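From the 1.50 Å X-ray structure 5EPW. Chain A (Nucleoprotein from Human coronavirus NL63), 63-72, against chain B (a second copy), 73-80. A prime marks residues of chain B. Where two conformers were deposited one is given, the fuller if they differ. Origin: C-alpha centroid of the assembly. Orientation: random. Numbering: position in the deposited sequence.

Chain A 63-72: GFPQLAELIP
Chain B 73-80: NQAALFFD

Two stretches from two copies of the nucleoprotein meet here through apolar packing. No hydrogen bond crosses between them, and 450 Å² is buried, both sides summed. In chain A a short helix includes residues 64 to 68. A type I beta turn from Ala68 to Ile71 follows, with Ile71 N bonded to Ala68 O at 3.2 Å. Ile71 and Pro72 are then extended, with phi/psi of -112/127° and -64/148°. In chain B residues 74 to 79 form a helix. Asn73′ (chi1 p) caps its start: OD1 accepts from Ala76′ N at 2.9 Å and, weakly, from Ala75′ N at 2.7 Å. The two helix axes cross at 87° and approach to 11.5 Å, so side chains must fill the space between them. The backbones come nearer at Ile71 and Gln74′, whose CA atoms are 6.1 Å apart.

Gln74′, Ile71 and Phe78′ cover the most surface. Ile71 points toward chain B, with chi1 m and chi2 t. Its CD1 lies 3.5 Å from Gln74′ O and 3.7 Å from Phe78′ CB. Its CG2 lies 3.8 Å from Gln74′ CB and 3.9 Å from Leu77′ CD2. A branched aliphatic side chain thus meets one helix turn at several points.

Gln74′ also points toward chain A, with chi1 m, chi2 t and chi3 48°. It stays partly exposed, which suits a long side chain with a polar end. Its CG is 3.4 Å from Pro72 O. Its OE1 is 3.9 Å from Ala68 O; both are oxygens, and this is no hydrogen bond. Pro72, with a C-gamma endo ring, sets CG 3.4 Å from CD2 of Leu77′ (chi1 t, chi2 p).

Phe78′ points toward chain A, with chi1 t and chi2 81°. One face of its ring receives the edge of Phe64. The centroids are 5.7 Å apart, the planes are at 87°, and Phe64 CE1 is 4.1 Å from Phe78′ CD2. CZ of Phe78′ is 4.0 Å from CD1 of Leu67 (chi1 m, chi2 t), which is buried.

Phe64 leaves its backbone sideways, but chi1 t and chi2 79° bring its ring end nearer chain B. There CE1 is 3.9 Å from CE2 of Phe79′ (chi1 m, chi2 -64°). These two rings are near parallel, at 15°, but slid apart, with centroids 5.9 Å apart. The small Ala75′ leaves Phe64 CZ 4.1 Å from its CA and 4.3 Å from its CB.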

# COMPACT_ATOMS: atom_id res chain seq x y z
N GLY A 63 -12.87 5.27 -15.21
CA GLY A 63 -11.45 4.91 -15.36
C GLY A 63 -10.80 4.14 -14.17
O GLY A 63 -9.67 3.66 -14.34
N PHE A 64 -11.55 4.11 -13.11
CA PHE A 64 -10.93 3.54 -11.86
C PHE A 64 -10.48 2.10 -12.03
O PHE A 64 -9.38 1.75 -11.57
CB PHE A 64 -11.71 3.80 -10.59
CG PHE A 64 -10.89 3.50 -9.37
CD1 PHE A 64 -9.95 4.41 -8.92
CD2 PHE A 64 -11.06 2.34 -8.68
CE1 PHE A 64 -9.12 4.05 -7.81
CE2 PHE A 64 -10.26 1.97 -7.59
CZ PHE A 64 -9.30 2.87 -7.13
N PRO A 65 -11.28 1.22 -12.67
CA PRO A 65 -10.76 -0.16 -12.73
C PRO A 65 -9.47 -0.30 -13.46
O PRO A 65 -8.55 -1.08 -13.05
CB PRO A 65 -11.90 -0.91 -13.42
CG PRO A 65 -13.11 -0.11 -13.11
CD PRO A 65 -12.70 1.32 -13.05
N GLN A 66 -9.19 0.45 -14.53
CA GLN A 66 -7.97 0.37 -15.26
C GLN A 66 -6.77 0.94 -14.39
O GLN A 66 -5.68 0.38 -14.40
CB GLN A 66 -8.05 1.10 -16.60
CG GLN A 66 -6.73 0.94 -17.37
CD GLN A 66 -6.74 1.38 -18.84
OE1 GLN A 66 -7.55 2.25 -19.26
NE2 GLN A 66 -5.81 0.83 -19.60
N LEU A 67 -7.11 2.01 -13.68
CA LEU A 67 -6.10 2.66 -12.73
C LEU A 67 -5.72 1.67 -11.65
O LEU A 67 -4.51 1.50 -11.32
CB LEU A 67 -6.65 3.91 -12.17
CG LEU A 67 -6.72 5.05 -13.24
CD1 LEU A 67 -7.62 6.14 -12.67
CD2 LEU A 67 -5.38 5.66 -13.62
N ALA A 68 -6.69 0.88 -11.21
CA ALA A 68 -6.48 -0.09 -10.10
C ALA A 68 -5.57 -1.22 -10.54
O ALA A 68 -4.93 -1.88 -9.70
CB ALA A 68 -7.79 -0.60 -9.62
N GLU A 69 -5.36 -1.45 -11.83
CA GLU A 69 -4.42 -2.47 -12.29
C GLU A 69 -2.99 -2.11 -11.87
O GLU A 69 -2.11 -2.97 -11.92
CB GLU A 69 -4.52 -2.69 -13.79
CG GLU A 69 -5.88 -3.20 -14.24
CD GLU A 69 -5.85 -3.64 -15.68
OE1 GLU A 69 -6.84 -3.39 -16.35
OE2 GLU A 69 -4.84 -4.20 -16.16
N LEU A 70 -2.75 -0.83 -11.54
CA LEU A 70 -1.40 -0.32 -11.15
C LEU A 70 -1.33 0.08 -9.68
O LEU A 70 -0.44 0.87 -9.32
CB LEU A 70 -0.90 0.80 -12.10
CG LEU A 70 -0.66 0.26 -13.50
CD1 LEU A 70 -0.23 1.48 -14.37
CD2 LEU A 70 0.32 -0.88 -13.59
N ILE A 71 -2.25 -0.44 -8.87
CA ILE A 71 -2.23 -0.17 -7.39
C ILE A 71 -1.87 -1.52 -6.71
O ILE A 71 -2.48 -2.55 -6.97
CB ILE A 71 -3.50 0.32 -6.86
CG1 ILE A 71 -4.09 1.52 -7.61
CG2 ILE A 71 -3.32 0.72 -5.39
CD1 ILE A 71 -5.46 1.88 -7.18
N PRO A 72 -0.82 -1.53 -5.82
CA PRO A 72 -0.50 -2.82 -5.12
C PRO A 72 -1.65 -3.26 -4.22
O PRO A 72 -2.36 -2.44 -3.61
CB PRO A 72 0.74 -2.48 -4.28
CG PRO A 72 0.58 -1.03 -4.08
CD PRO A 72 0.08 -0.44 -5.43
N ASN B 73 -6.35 0.16 2.04
CA ASN B 73 -6.90 -0.42 0.85
C ASN B 73 -6.46 0.25 -0.42
O ASN B 73 -5.74 1.28 -0.37
CB ASN B 73 -8.45 -0.56 0.99
CG ASN B 73 -9.16 0.76 0.82
OD1 ASN B 73 -9.01 1.44 -0.30
ND2 ASN B 73 -9.86 1.18 1.87
N GLN B 74 -6.75 -0.30 -1.58
CA GLN B 74 -6.19 0.25 -2.78
C GLN B 74 -6.70 1.66 -3.13
O GLN B 74 -6.00 2.46 -3.73
CB GLN B 74 -6.56 -0.67 -3.95
CG GLN B 74 -5.73 -1.98 -3.87
CD GLN B 74 -6.05 -2.94 -4.89
OE1 GLN B 74 -6.12 -2.60 -6.07
NE2 GLN B 74 -6.26 -4.20 -4.48
N ALA B 75 -7.94 1.96 -2.77
CA ALA B 75 -8.53 3.28 -3.11
C ALA B 75 -7.89 4.31 -2.14
O ALA B 75 -7.46 5.40 -2.61
CB ALA B 75 -10.04 3.22 -2.93
N ALA B 76 -7.70 3.99 -0.88
CA ALA B 76 -6.98 4.87 0.11
C ALA B 76 -5.55 5.12 -0.37
O ALA B 76 -5.02 6.22 -0.42
CB ALA B 76 -6.96 4.37 1.53
N LEU B 77 -4.85 4.06 -0.84
CA LEU B 77 -3.50 4.26 -1.29
C LEU B 77 -3.47 5.14 -2.54
O LEU B 77 -2.58 5.99 -2.66
CB LEU B 77 -2.83 2.87 -1.65
CG LEU B 77 -1.35 2.90 -1.88
CD1 LEU B 77 -0.63 3.12 -0.54
CD2 LEU B 77 -0.85 1.58 -2.51
N PHE B 78 -4.39 4.94 -3.48
CA PHE B 78 -4.40 5.79 -4.68
C PHE B 78 -4.65 7.27 -4.34
O PHE B 78 -3.93 8.14 -4.83
CB PHE B 78 -5.47 5.29 -5.64
CG PHE B 78 -5.47 5.96 -7.00
CD1 PHE B 78 -4.60 5.60 -7.98
CD2 PHE B 78 -6.34 6.96 -7.20
CE1 PHE B 78 -4.60 6.26 -9.22
CE2 PHE B 78 -6.41 7.62 -8.42
CZ PHE B 78 -5.56 7.27 -9.41
N PHE B 79 -5.69 7.52 -3.61
CA PHE B 79 -6.19 8.88 -3.39
C PHE B 79 -5.54 9.57 -2.23
O PHE B 79 -5.74 10.81 -2.03
CB PHE B 79 -7.70 8.91 -3.19
CG PHE B 79 -8.49 8.62 -4.41
CD1 PHE B 79 -8.43 9.47 -5.52
CD2 PHE B 79 -9.25 7.42 -4.52
CE1 PHE B 79 -9.14 9.22 -6.67
CE2 PHE B 79 -10.01 7.19 -5.67
CZ PHE B 79 -9.98 8.10 -6.70
N ASP B 80 -4.78 8.89 -1.37
CA ASP B 80 -4.32 9.48 -0.12
C ASP B 80 -2.82 9.27 0.08
O ASP B 80 -2.32 9.39 1.20
CB ASP B 80 -5.17 9.01 1.07
CG ASP B 80 -5.05 9.91 2.30
OD1 ASP B 80 -5.01 11.15 2.05
OD2 ASP B 80 -5.20 9.37 3.41